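Local coordinates for defective in germ line development protein 3, isoform a (Caenorhabditis elegans, PDB 3N89), which packs four KH domains into one globular platform and, as a Bicaudal-C orthologue, probably acts in RNA-linked control of germ-line development, at residues 259-264 and 320-325; 31-36 and 83-88; 77-82 and 193-198; 292-297 and 314-319. One frame throughout, in Å; residues are numbered along the deposited sequence.

Interaction 1 (259-264 and 320-325)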
loop_
_atom_site.group_PDB
_atom_site.type_symbol
_atom_site.label_atom_id
_atom_site.label_comp_id
_atom_site.label_asym_id
_atom_site.label_seq_id
_atom_site.Cartn_x
_atom_site.Cartn_y
_atom_site.Cartn_z
ATOM N N LEU A 259 -2.687 5.577 0.537
ATOM C CA LEU A 259 -3.170 4.341 1.142
ATOM C C LEU A 259 -3.013 4.400 2.653
ATOM O O LEU A 259 -1.964 4.797 3.152
ATOM C CB LEU A 259 -2.380 3.144 0.605
ATOM C CG LEU A 259 -2.748 2.642 -0.785
ATOM C CD1 LEU A 259 -1.752 1.593 -1.211
ATOM C CD2 LEU A 259 -4.169 2.070 -0.768
ATOM N N PRO A 260 -4.053 4.002 3.402
ATOM C CA PRO A 260 -3.989 4.022 4.865
ATOM C C PRO A 260 -3.024 2.973 5.400
ATOM O O PRO A 260 -2.744 1.979 4.733
ATOM C CB PRO A 260 -5.436 3.747 5.274
ATOM C CG PRO A 260 -5.912 2.833 4.198
ATOM C CD PRO A 260 -5.366 3.505 2.945
ATOM N N ILE A 261 -2.532 3.199 6.613
ATOM C CA ILE A 261 -1.586 2.291 7.245
ATOM C C ILE A 261 -1.854 2.328 8.746
ATOM O O ILE A 261 -2.306 3.346 9.270
ATOM C CB ILE A 261 -0.128 2.759 6.957
ATOM C CG1 ILE A 261 0.860 1.621 7.192
ATOM C CG2 ILE A 261 0.238 3.949 7.857
ATOM C CD1 ILE A 261 2.227 1.913 6.609
ATOM N N SER A 262 -1.586 1.228 9.441
ATOM C CA SER A 262 -1.812 1.194 10.881
ATOM C C SER A 262 -0.972 0.116 11.524
ATOM O O SER A 262 -0.622 -0.872 10.882
ATOM C CB SER A 262 -3.284 0.931 11.195
ATOM O OG SER A 262 -3.625 -0.408 10.896
ATOM N N MET A 263 -0.658 0.306 12.802
ATOM C CA MET A 263 0.151 -0.655 13.537
ATOM C C MET A 263 -0.506 -0.966 14.871
ATOM O O MET A 263 -0.796 -0.057 15.647
ATOM C CB MET A 263 1.537 -0.073 13.765
ATOM C CG MET A 263 2.530 -1.048 14.324
ATOM S SD MET A 263 4.134 -0.264 14.397
ATOM C CE MET A 263 3.925 0.767 15.833
ATOM N N CYS A 264 -0.736 -2.247 15.138
ATOM C CA CYS A 264 -1.369 -2.650 16.385
ATOM C C CYS A 264 -0.398 -3.291 17.379
ATOM O O CYS A 264 0.679 -3.769 17.009
ATOM C CB CYS A 264 -2.519 -3.620 16.092
ATOM S SG CYS A 264 -3.748 -2.994 14.908
ATOM N N SER A 320 -2.755 6.357 10.156
ATOM C CA SER A 320 -2.269 7.484 9.375
ATOM C C SER A 320 -2.142 6.984 7.944
ATOM O O SER A 320 -2.352 5.799 7.686
ATOM C CB SER A 320 -0.901 7.931 9.881
ATOM O OG SER A 320 -0.553 9.207 9.367
ATOM N N LYS A 321 -1.813 7.873 7.012
ATOM C CA LYS A 321 -1.636 7.459 5.623
ATOM C C LYS A 321 -0.176 7.056 5.434
ATOM O O LYS A 321 0.712 7.656 6.040
ATOM C CB LYS A 321 -2.024 8.587 4.664
ATOM C CG LYS A 321 -3.533 8.867 4.654
ATOM C CD LYS A 321 -3.910 9.968 3.682
ATOM C CE LYS A 321 -5.427 10.117 3.593
ATOM N NZ LYS A 321 -6.093 8.824 3.197
ATOM N N GLU A 322 0.060 6.028 4.617
ATOM C CA GLU A 322 1.404 5.511 4.369
ATOM C C GLU A 322 2.518 6.542 4.305
ATOM O O GLU A 322 3.462 6.488 5.093
ATOM C CB GLU A 322 1.440 4.679 3.079
ATOM C CG GLU A 322 1.852 3.219 3.315
ATOM C CD GLU A 322 2.426 2.552 2.085
ATOM O OE1 GLU A 322 1.782 2.594 1.015
ATOM O OE2 GLU A 322 3.528 1.980 2.191
ATOM N N PHE A 323 2.404 7.477 3.368
ATOM C CA PHE A 323 3.425 8.502 3.175
ATOM C C PHE A 323 3.874 9.151 4.475
ATOM O O PHE A 323 5.014 9.589 4.595
ATOM C CB PHE A 323 2.917 9.580 2.205
ATOM C CG PHE A 323 2.101 10.653 2.859
ATOM C CD1 PHE A 323 2.709 11.802 3.349
ATOM C CD2 PHE A 323 0.725 10.514 2.994
ATOM C CE1 PHE A 323 1.953 12.800 3.964
ATOM C CE2 PHE A 323 -0.034 11.505 3.607
ATOM C CZ PHE A 323 0.583 12.648 4.091
ATOM N N ASN A 324 2.973 9.193 5.448
ATOM C CA ASN A 324 3.246 9.817 6.735
ATOM C C ASN A 324 3.765 8.810 7.769
ATOM O O ASN A 324 3.786 9.087 8.972
ATOM C CB ASN A 324 1.962 10.492 7.224
ATOM C CG ASN A 324 2.212 11.545 8.273
ATOM O OD1 ASN A 324 3.307 12.093 8.374
ATOM N ND2 ASN A 324 1.186 11.855 9.049
ATOM N N ILE A 325 4.205 7.651 7.290
ATOM C CA ILE A 325 4.714 6.599 8.165
ATOM C C ILE A 325 5.842 7.076 9.073
ATOM O O ILE A 325 5.930 6.661 10.233
ATOM C CB ILE A 325 5.242 5.385 7.353
ATOM C CG1 ILE A 325 5.668 4.271 8.308
ATOM C CG2 ILE A 325 6.449 5.792 6.512
ATOM C CD1 ILE A 325 6.100 3.005 7.609
#
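Ile261 and Glu322 meet in the fourth KH domain, where its first strand, 260-268, pairs antiparallel with strand 311-321 just where that second strand ends and the chain turns through a short 3-10 segment toward helix 325-335. Their side chains cross at about a right angle, with Ile261 CD1 resting 3.6 Å from the CG methylene of Glu322. Ile261 holds CG1 anti to its backbone N (chi1 -161°), while the CG2 branch turns to the partner backbone around Ser320 O. The CD1 atoms of Ile261 and Ile325 touch at 4.1 Å, their side chains crossing obliquely. A branched aliphatic residue suits this buried place because each branch has its own surface to cover, and Leu32 and Leu328 also touch it. An alanine in place of Ile261 would probably open a gap between Glu322 CG and Ile325 CD1 and leave both less firmly packed. Against Ile261, Glu322 offers its CG methylene; its carboxylate forms a salt bridge with Arg101 and a hydrogen bond with Tyr350 OH.

Pro260 and Lys321 form a non-hydrogen-bonded pair, CA to CA 4.2 Å, which makes no demand on the proline nitrogen. Their side chains diverge, and Lys321 NZ reaches the carbonyls of Gln199 and Leu258. Beside them Ile261 N donates to Ser320 O at 2.8 Å, while the return bond from Ser320 N to Ile261 O is weak. The pairing finishes at the 3-10 segment, where Glu322 N donates almost straight (173°) to Leu259 O at 2.8 Å.

Interaction 2 (31-36 and 83-88)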
loop_
_atom_site.group_PDB
_atom_site.type_symbol
_atom_site.label_atom_id
_atom_site.label_comp_id
_atom_site.label_asym_id
_atom_site.label_seq_id
_atom_site.Cartn_x
_atom_site.Cartn_y
_atom_site.Cartn_z
ATOM N N THR A 31 1.896 -5.692 14.905
ATOM C CA THR A 31 1.459 -6.072 13.565
ATOM C C THR A 31 1.271 -4.798 12.737
ATOM O O THR A 31 0.662 -3.833 13.207
ATOM C CB THR A 31 0.102 -6.810 13.585
ATOM O OG1 THR A 31 0.257 -8.098 14.196
ATOM C CG2 THR A 31 -0.427 -6.987 12.162
ATOM N N LEU A 32 1.806 -4.784 11.522
ATOM C CA LEU A 32 1.636 -3.631 10.644
ATOM C C LEU A 32 0.595 -4.005 9.582
ATOM O O LEU A 32 0.541 -5.152 9.123
ATOM C CB LEU A 32 2.962 -3.248 9.976
ATOM C CG LEU A 32 2.898 -2.057 9.008
ATOM C CD1 LEU A 32 2.364 -0.818 9.729
ATOM C CD2 LEU A 32 4.283 -1.789 8.437
ATOM N N ASN A 33 -0.240 -3.043 9.205
ATOM C CA ASN A 33 -1.287 -3.280 8.215
ATOM C C ASN A 33 -1.110 -2.363 7.027
ATOM O O ASN A 33 -0.948 -1.155 7.185
ATOM C CB ASN A 33 -2.668 -3.036 8.819
ATOM C CG ASN A 33 -2.913 -3.856 10.062
ATOM O OD1 ASN A 33 -2.900 -5.090 10.018
ATOM N ND2 ASN A 33 -3.135 -3.180 11.184
ATOM N N MET A 34 -1.145 -2.940 5.832
ATOM C CA MET A 34 -0.988 -2.156 4.620
ATOM C C MET A 34 -1.911 -2.704 3.550
ATOM O O MET A 34 -2.415 -3.818 3.663
ATOM C CB MET A 34 0.465 -2.206 4.134
ATOM C CG MET A 34 1.462 -1.491 5.034
ATOM S SD MET A 34 3.170 -1.930 4.602
ATOM C CE MET A 34 3.303 -1.157 2.965
ATOM N N GLU A 35 -2.141 -1.903 2.514
ATOM C CA GLU A 35 -2.997 -2.306 1.413
ATOM C C GLU A 35 -2.148 -2.686 0.203
ATOM O O GLU A 35 -1.256 -1.935 -0.203
ATOM C CB GLU A 35 -3.955 -1.170 1.059
ATOM C CG GLU A 35 -5.335 -1.287 1.703
ATOM C CD GLU A 35 -5.302 -1.280 3.223
ATOM O OE1 GLU A 35 -6.372 -1.484 3.835
ATOM O OE2 GLU A 35 -4.221 -1.067 3.814
ATOM N N PHE A 36 -2.428 -3.862 -0.354
ATOM C CA PHE A 36 -1.717 -4.383 -1.520
ATOM C C PHE A 36 -2.756 -4.860 -2.548
ATOM O O PHE A 36 -3.738 -5.510 -2.190
ATOM C CB PHE A 36 -0.814 -5.561 -1.109
ATOM C CG PHE A 36 0.518 -5.150 -0.523
ATOM C CD1 PHE A 36 1.679 -5.208 -1.294
ATOM C CD2 PHE A 36 0.616 -4.712 0.797
ATOM C CE1 PHE A 36 2.918 -4.837 -0.767
ATOM C CE2 PHE A 36 1.859 -4.336 1.338
ATOM C CZ PHE A 36 3.008 -4.401 0.550
ATOM N N GLN A 83 -6.030 -6.056 2.510
ATOM C CA GLN A 83 -5.129 -5.722 3.597
ATOM C C GLN A 83 -4.201 -6.861 3.965
ATOM O O GLN A 83 -4.638 -7.983 4.242
ATOM C CB GLN A 83 -5.923 -5.301 4.824
ATOM C CG GLN A 83 -5.291 -4.165 5.612
ATOM C CD GLN A 83 -6.233 -3.609 6.659
ATOM O OE1 GLN A 83 -6.333 -4.133 7.768
ATOM N NE2 GLN A 83 -6.948 -2.551 6.300
ATOM N N VAL A 84 -2.909 -6.554 3.954
ATOM C CA VAL A 84 -1.876 -7.512 4.300
ATOM C C VAL A 84 -1.270 -7.122 5.639
ATOM O O VAL A 84 -0.992 -5.950 5.886
ATOM C CB VAL A 84 -0.776 -7.541 3.233
ATOM C CG1 VAL A 84 0.574 -7.862 3.868
ATOM C CG2 VAL A 84 -1.124 -8.587 2.184
ATOM N N THR A 85 -1.061 -8.106 6.505
ATOM C CA THR A 85 -0.490 -7.828 7.813
ATOM C C THR A 85 0.908 -8.413 7.960
ATOM O O THR A 85 1.205 -9.497 7.461
ATOM C CB THR A 85 -1.366 -8.397 8.930
ATOM O OG1 THR A 85 -1.394 -9.820 8.824
ATOM C CG2 THR A 85 -2.787 -7.877 8.808
ATOM N N ILE A 86 1.763 -7.672 8.650
ATOM C CA ILE A 86 3.134 -8.087 8.894
ATOM C C ILE A 86 3.242 -8.092 10.410
ATOM O O ILE A 86 2.965 -7.083 11.047
ATOM C CB ILE A 86 4.127 -7.070 8.264
ATOM C CG1 ILE A 86 3.761 -6.858 6.783
ATOM C CG2 ILE A 86 5.572 -7.580 8.393
ATOM C CD1 ILE A 86 4.680 -5.920 6.030
ATOM N N THR A 87 3.616 -9.230 10.984
ATOM C CA THR A 87 3.716 -9.363 12.438
ATOM C C THR A 87 5.088 -9.807 12.919
ATOM O O THR A 87 5.686 -10.727 12.362
ATOM C CB THR A 87 2.693 -10.393 12.967
ATOM O OG1 THR A 87 1.371 -10.005 12.567
ATOM C CG2 THR A 87 2.771 -10.490 14.495
ATOM N N GLY A 88 5.578 -9.164 13.970
ATOM C CA GLY A 88 6.868 -9.535 14.513
ATOM C C GLY A 88 7.475 -8.411 15.322
ATOM O O GLY A 88 6.786 -7.461 15.678
#
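Thr31 and Thr87 face each other near one end of an antiparallel ladder between strands 31-35 and 83-87, whose axes approach to 4.4 Å at 158°. Main-chain bonds form two reciprocal pairs, Leu32 with Ile86 and Met34 with Val84; the Val84 N to Met34 O bond, 2.8 Å, is representative.

Polar side chains meet on the face carrying the odd-numbered residues. The hydroxyls Thr31 OG1 and Thr87 OG1 share a hydrogen bond of 2.7 Å, while Thr31 CG2, anti to its backbone N, packs on Thr85 CB at 3.6 Å. Threonine suits such a partly exposed strand face, since it offers a hydroxyl and a methyl from one branched carbon. At the other end Gln83 NE2 donates to Glu35 OE1 at 2.7 Å. The oxygen lies in the amide plane and is met on its syn side, although the carboxylate and amide planes are turned 63° apart. Between these pairs, Asn33 lies alongside Thr85, pointing the same way, and sends ND2 to Ser262 OG.

Apolar contacts fill the opposite face. Leu32 CB lies 4.3 Å from Ile86 CB, and the Phe36 ring brings CD2 to within 4.0 Å of Val84 CB.

That apolar face lies against helix 90-102, where Leu32 meets Val93, Met34 meets Arg97 and Phe36 meets Met100. In the sheet shared with the fourth KH domain, strand 83-87 is flanked by strand 64-66 on its other side, whereas strand 29-35 borders strand 260-268 of the fourth.

Interaction 3 (77-82 and 193-198)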
loop_
_atom_site.group_PDB
_atom_site.type_symbol
_atom_site.label_atom_id
_atom_site.label_comp_id
_atom_site.label_asym_id
_atom_site.label_seq_id
_atom_site.Cartn_x
_atom_site.Cartn_y
_atom_site.Cartn_z
ATOM N N PRO A 77 -18.765 -2.380 1.835
ATOM C CA PRO A 77 -17.621 -3.090 1.249
ATOM C C PRO A 77 -16.650 -3.557 2.330
ATOM O O PRO A 77 -16.491 -2.903 3.361
ATOM C CB PRO A 77 -16.991 -2.042 0.339
ATOM C CG PRO A 77 -18.168 -1.219 -0.087
ATOM C CD PRO A 77 -18.957 -1.066 1.196
ATOM N N ASP A 78 -16.005 -4.692 2.088
ATOM C CA ASP A 78 -15.049 -5.253 3.032
ATOM C C ASP A 78 -13.856 -4.314 3.173
ATOM O O ASP A 78 -13.150 -4.041 2.203
ATOM C CB ASP A 78 -14.573 -6.623 2.536
ATOM C CG ASP A 78 -13.600 -7.295 3.492
ATOM O OD1 ASP A 78 -13.062 -8.358 3.118
ATOM O OD2 ASP A 78 -13.374 -6.778 4.609
ATOM N N PRO A 79 -13.620 -3.797 4.382
ATOM C CA PRO A 79 -12.487 -2.891 4.578
ATOM C C PRO A 79 -11.131 -3.601 4.544
ATOM O O PRO A 79 -10.085 -2.946 4.500
ATOM C CB PRO A 79 -12.781 -2.266 5.943
ATOM C CG PRO A 79 -13.503 -3.366 6.661
ATOM C CD PRO A 79 -14.445 -3.882 5.600
ATOM N N PHE A 80 -11.154 -4.934 4.559
ATOM C CA PHE A 80 -9.916 -5.718 4.547
ATOM C C PHE A 80 -9.714 -6.514 3.254
ATOM O O PHE A 80 -8.859 -7.396 3.190
ATOM C CB PHE A 80 -9.892 -6.688 5.731
ATOM C CG PHE A 80 -10.109 -6.031 7.065
ATOM C CD1 PHE A 80 -9.245 -5.035 7.531
ATOM C CD2 PHE A 80 -11.161 -6.429 7.873
ATOM C CE1 PHE A 80 -9.440 -4.452 8.788
ATOM C CE2 PHE A 80 -11.364 -5.855 9.124
ATOM C CZ PHE A 80 -10.503 -4.867 9.586
ATOM N N ALA A 81 -10.499 -6.201 2.228
ATOM C CA ALA A 81 -10.407 -6.892 0.944
ATOM C C ALA A 81 -8.969 -7.068 0.457
ATOM O O ALA A 81 -8.612 -8.113 -0.084
ATOM C CB ALA A 81 -11.212 -6.134 -0.101
ATOM N N GLN A 82 -8.138 -6.054 0.663
ATOM C CA GLN A 82 -6.756 -6.113 0.196
ATOM C C GLN A 82 -5.731 -5.746 1.253
ATOM O O GLN A 82 -4.677 -5.202 0.929
ATOM C CB GLN A 82 -6.584 -5.186 -1.011
ATOM C CG GLN A 82 -7.499 -5.530 -2.165
ATOM C CD GLN A 82 -7.236 -4.702 -3.395
ATOM O OE1 GLN A 82 -7.396 -3.485 -3.380
ATOM N NE2 GLN A 82 -6.831 -5.359 -4.478
ATOM N N SER A 193 -9.427 -0.655 -2.494
ATOM C CA SER A 193 -10.547 -1.291 -1.813
ATOM C C SER A 193 -11.630 -0.223 -1.737
ATOM O O SER A 193 -11.429 0.827 -1.124
ATOM C CB SER A 193 -10.149 -1.731 -0.407
ATOM O OG SER A 193 -9.455 -2.967 -0.450
ATOM N N THR A 194 -12.772 -0.476 -2.367
ATOM C CA THR A 194 -13.861 0.497 -2.368
ATOM C C THR A 194 -14.009 1.228 -1.037
ATOM O O THR A 194 -14.144 2.452 -0.999
ATOM C CB THR A 194 -15.186 -0.172 -2.721
ATOM O OG1 THR A 194 -15.364 -1.322 -1.895
ATOM C CG2 THR A 194 -15.181 -0.605 -4.178
ATOM N N TYR A 195 -13.963 0.476 0.055
ATOM C CA TYR A 195 -14.096 1.047 1.389
ATOM C C TYR A 195 -13.385 2.379 1.554
ATOM O O TYR A 195 -13.946 3.331 2.101
ATOM C CB TYR A 195 -13.537 0.086 2.443
ATOM C CG TYR A 195 -13.856 0.488 3.865
ATOM C CD1 TYR A 195 -14.924 -0.098 4.542
ATOM C CD2 TYR A 195 -13.092 1.456 4.538
ATOM C CE1 TYR A 195 -15.233 0.256 5.850
ATOM C CE2 TYR A 195 -13.395 1.824 5.856
ATOM C CZ TYR A 195 -14.472 1.212 6.500
ATOM O OH TYR A 195 -14.800 1.533 7.797
ATOM N N TYR A 196 -12.148 2.439 1.076
ATOM C CA TYR A 196 -11.323 3.633 1.226
ATOM C C TYR A 196 -11.494 4.721 0.179
ATOM O O TYR A 196 -10.826 5.756 0.239
ATOM C CB TYR A 196 -9.857 3.216 1.306
ATOM C CG TYR A 196 -9.582 2.202 2.391
ATOM C CD1 TYR A 196 -9.219 0.896 2.072
ATOM C CD2 TYR A 196 -9.682 2.548 3.736
ATOM C CE1 TYR A 196 -8.962 -0.047 3.067
ATOM C CE2 TYR A 196 -9.427 1.616 4.741
ATOM C CZ TYR A 196 -9.065 0.319 4.394
ATOM O OH TYR A 196 -8.790 -0.605 5.375
ATOM N N VAL A 197 -12.395 4.495 -0.770
ATOM C CA VAL A 197 -12.656 5.469 -1.821
ATOM C C VAL A 197 -12.842 6.870 -1.250
ATOM O O VAL A 197 -12.266 7.831 -1.758
ATOM C CB VAL A 197 -13.917 5.094 -2.626
ATOM C CG1 VAL A 197 -14.287 6.233 -3.566
ATOM C CG2 VAL A 197 -13.672 3.801 -3.416
ATOM N N ASP A 198 -13.637 6.994 -0.193
ATOM C CA ASP A 198 -13.857 8.308 0.395
ATOM C C ASP A 198 -12.577 8.937 0.956
ATOM O O ASP A 198 -12.380 10.152 0.842
ATOM C CB ASP A 198 -14.945 8.253 1.486
ATOM C CG ASP A 198 -14.688 7.179 2.540
ATOM O OD1 ASP A 198 -13.506 6.961 2.902
ATOM O OD2 ASP A 198 -15.678 6.567 3.018
#
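The loop between the second and third strands of the first KH domain, the variable loop of the type I KH fold, sets Pro79 on Tyr195, where strand 186-193 of the third KH domain gives way to helix 197-200. Pro79 CB sits over one face of the tyrosine ring in a CH-pi contact, 3.5 Å from the ring centroid and 17° off its normal. With CG anti to its backbone N (chi1 -170°), Tyr195 carries its ring out to the loop. The edge of the same ring meets Pro77 O, which lies in the ring plane 3.4 Å from CD1.

Tyr196 reaches Pro79 from another direction: its OH makes a weak hydrogen bond to Pro79 O, at 2.8 Å. The two tyrosines also meet, with Tyr195 CD2 above one face of the Tyr196 ring, offset toward the rim. A serine in place of Tyr195 would probably leave Pro79 CB without its aromatic cover and that face of Tyr196 without its neighbour. Farther along, Ala81 CB comes 3.6 Å from Ser193 OG.

The loop is shaped by a type I turn from Asp78 to Ala81, in which the restricted phi of Pro79 fits the second position. Asp78 OD2 closes an Asx turn by accepting from Phe80 N at 2.9 Å, the donor lying above the carboxylate plane; its OD1 pairs with Arg70 in a salt bridge.

Between these two segments one weak hydrogen bond accompanies the proline-on-tyrosine contact, so here the fit probably rests more on shape than on charge pairing.

Interaction 4 (292-297 and 314-319)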
loop_
_atom_site.group_PDB
_atom_site.type_symbol
_atom_site.label_atom_id
_atom_site.label_comp_id
_atom_site.label_asym_id
_atom_site.label_seq_id
_atom_site.Cartn_x
_atom_site.Cartn_y
_atom_site.Cartn_z
ATOM N N ILE A 292 -1.237 11.545 13.088
ATOM C CA ILE A 292 -1.320 10.174 13.563
ATOM C C ILE A 292 -2.451 10.035 14.582
ATOM O O ILE A 292 -2.678 10.927 15.397
ATOM C CB ILE A 292 -0.002 9.698 14.230
ATOM C CG1 ILE A 292 1.202 9.995 13.326
ATOM C CG2 ILE A 292 -0.081 8.200 14.492
ATOM C CD1 ILE A 292 1.106 9.394 11.943
ATOM N N ILE A 293 -3.157 8.913 14.535
ATOM C CA ILE A 293 -4.247 8.668 15.465
ATOM C C ILE A 293 -3.961 7.468 16.366
ATOM O O ILE A 293 -3.816 6.333 15.899
ATOM C CB ILE A 293 -5.578 8.404 14.724
ATOM C CG1 ILE A 293 -5.975 9.632 13.892
ATOM C CG2 ILE A 293 -6.666 8.065 15.730
ATOM C CD1 ILE A 293 -7.217 9.434 13.042
ATOM N N LEU A 294 -3.884 7.728 17.664
ATOM C CA LEU A 294 -3.643 6.681 18.649
ATOM C C LEU A 294 -4.979 6.267 19.273
ATOM O O LEU A 294 -5.678 7.083 19.869
ATOM C CB LEU A 294 -2.697 7.193 19.736
ATOM C CG LEU A 294 -2.382 6.277 20.925
ATOM C CD1 LEU A 294 -1.717 4.977 20.449
ATOM C CD2 LEU A 294 -1.472 7.029 21.890
ATOM N N LYS A 295 -5.339 5.001 19.109
ATOM C CA LYS A 295 -6.577 4.476 19.667
ATOM C C LYS A 295 -6.247 3.419 20.711
ATOM O O LYS A 295 -5.504 2.480 20.438
ATOM C CB LYS A 295 -7.439 3.849 18.572
ATOM C CG LYS A 295 -8.669 3.127 19.108
ATOM C CD LYS A 295 -9.580 2.651 17.991
ATOM C CE LYS A 295 -10.838 2.021 18.562
ATOM N NZ LYS A 295 -11.903 1.846 17.525
ATOM N N MET A 296 -6.797 3.576 21.909
ATOM C CA MET A 296 -6.552 2.625 22.981
ATOM C C MET A 296 -7.856 2.040 23.472
ATOM O O MET A 296 -8.747 2.770 23.899
ATOM C CB MET A 296 -5.816 3.297 24.139
ATOM C CG MET A 296 -4.523 3.957 23.714
ATOM S SD MET A 296 -3.211 3.877 24.942
ATOM C CE MET A 296 -2.365 2.401 24.406
ATOM N N THR A 297 -7.963 0.716 23.393
ATOM C CA THR A 297 -9.160 0.018 23.834
ATOM C C THR A 297 -8.829 -0.779 25.084
ATOM O O THR A 297 -8.158 -1.810 25.019
ATOM C CB THR A 297 -9.669 -0.930 22.750
ATOM O OG1 THR A 297 -10.080 -0.168 21.609
ATOM C CG2 THR A 297 -10.849 -1.739 23.263
ATOM N N ASN A 314 -3.890 -2.331 27.807
ATOM C CA ASN A 314 -4.497 -1.515 26.752
ATOM C C ASN A 314 -4.188 -2.065 25.359
ATOM O O ASN A 314 -3.079 -2.536 25.106
ATOM C CB ASN A 314 -3.966 -0.083 26.812
ATOM C CG ASN A 314 -4.425 0.669 28.041
ATOM O OD1 ASN A 314 -5.598 1.030 28.166
ATOM N ND2 ASN A 314 -3.494 0.920 28.958
ATOM N N CYS A 315 -5.170 -1.999 24.461
ATOM C CA CYS A 315 -4.988 -2.438 23.076
ATOM C C CYS A 315 -4.789 -1.161 22.270
ATOM O O CYS A 315 -5.729 -0.400 22.055
ATOM C CB CYS A 315 -6.223 -3.170 22.552
ATOM S SG CYS A 315 -6.619 -4.701 23.408
ATOM N N ALA A 316 -3.559 -0.916 21.842
ATOM C CA ALA A 316 -3.258 0.281 21.081
ATOM C C ALA A 316 -3.301 0.031 19.580
ATOM O O ALA A 316 -3.160 -1.098 19.117
ATOM C CB ALA A 316 -1.888 0.819 21.478
ATOM N N SER A 317 -3.499 1.109 18.831
ATOM C CA SER A 317 -3.548 1.070 17.380
ATOM C C SER A 317 -3.199 2.473 16.891
ATOM O O SER A 317 -3.779 3.459 17.348
ATOM C CB SER A 317 -4.951 0.680 16.903
ATOM O OG SER A 317 -5.095 0.857 15.503
ATOM N N LEU A 318 -2.236 2.562 15.983
ATOM C CA LEU A 318 -1.819 3.847 15.434
ATOM C C LEU A 318 -2.171 3.866 13.957
ATOM O O LEU A 318 -1.849 2.924 13.234
ATOM C CB LEU A 318 -0.310 4.052 15.609
ATOM C CG LEU A 318 0.186 4.317 17.036
ATOM C CD1 LEU A 318 -0.145 3.133 17.907
ATOM C CD2 LEU A 318 1.691 4.543 17.049
ATOM N N ARG A 319 -2.855 4.918 13.516
ATOM C CA ARG A 319 -3.223 5.022 12.110
ATOM C C ARG A 319 -2.658 6.290 11.478
ATOM O O ARG A 319 -2.151 7.177 12.171
ATOM C CB ARG A 319 -4.746 5.009 11.930
ATOM C CG ARG A 319 -5.485 3.826 12.548
ATOM C CD ARG A 319 -5.947 4.148 13.957
ATOM N NE ARG A 319 -6.788 3.088 14.499
ATOM C CZ ARG A 319 -7.981 2.761 14.011
ATOM N NH1 ARG A 319 -8.475 3.414 12.969
ATOM N NH2 ARG A 319 -8.677 1.777 14.561
HETATM O O HOH W 1 -7.519 0.119 20.315
#
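Cys315 O is gripped twice: Thr297 N donates to it at 2.8 Å, and a water donates as well. The same water is hydrogen-bonded to Thr297 OG1, 2.9 Å away, tying the threonine hydroxyl to the facing strand. Thr297 O in turn accepts from Cys315 N. Lys295 pairs likewise with Ser317, though the bond from Ser317 N to Lys295 O is weak.

On the face with these residues, a bend at chi2 (92°) lays Arg319 CD near Ile293 O. Arg319 NE donates to Ser317 OG at 3.0 Å, with the oxygen tilted from the guanidinium plane. Lys295 CD comes to 3.7 Å from Arg319 NH2. The like charges would probably repel mildly, since Lys295 NZ is 4.4 Å from Arg319 NH2; the guanidinium has a further partner in Met369 O, bound through NH1.

The other face is apolar. Leu294 and Leu318 lie side by side, pointing the same way, with their CD1 atoms 3.5 Å apart. The flexible Met296 bends back so that CE meets Ala316 CB at 3.4 Å, and the small alanine gives it room. Phe265 and Tyr332 also touch Leu318.

Strands 293-301 and 311-321, antiparallel at 159°, form a beta hairpin whose place beside strand 260-268 is consistent with the second and third strands of a type I KH domain.

Overall arrangement
Interactions 2, 1 and 4 follow one another in that order across a seven-stranded antiparallel sheet, in which strand 29-35 of the first KH domain borders strand 260-268 of the fourth. Interaction 1 lies about 10 Å from interaction 2 and 12 Å from interaction 4, centre to centre, and shares strand 311-321 with the latter. Interactions 2 and 4, with centres about 16 Å apart, do not touch. Along the chain, the segments of interactions 2 and 3 alternate, while both segments of interaction 4 fall between those of interaction 1. Interaction 3, about 15 Å from interactions 1 and 2, brings in the third domain. Shared sheet and interdomain contact fit a compact platform of KH domains.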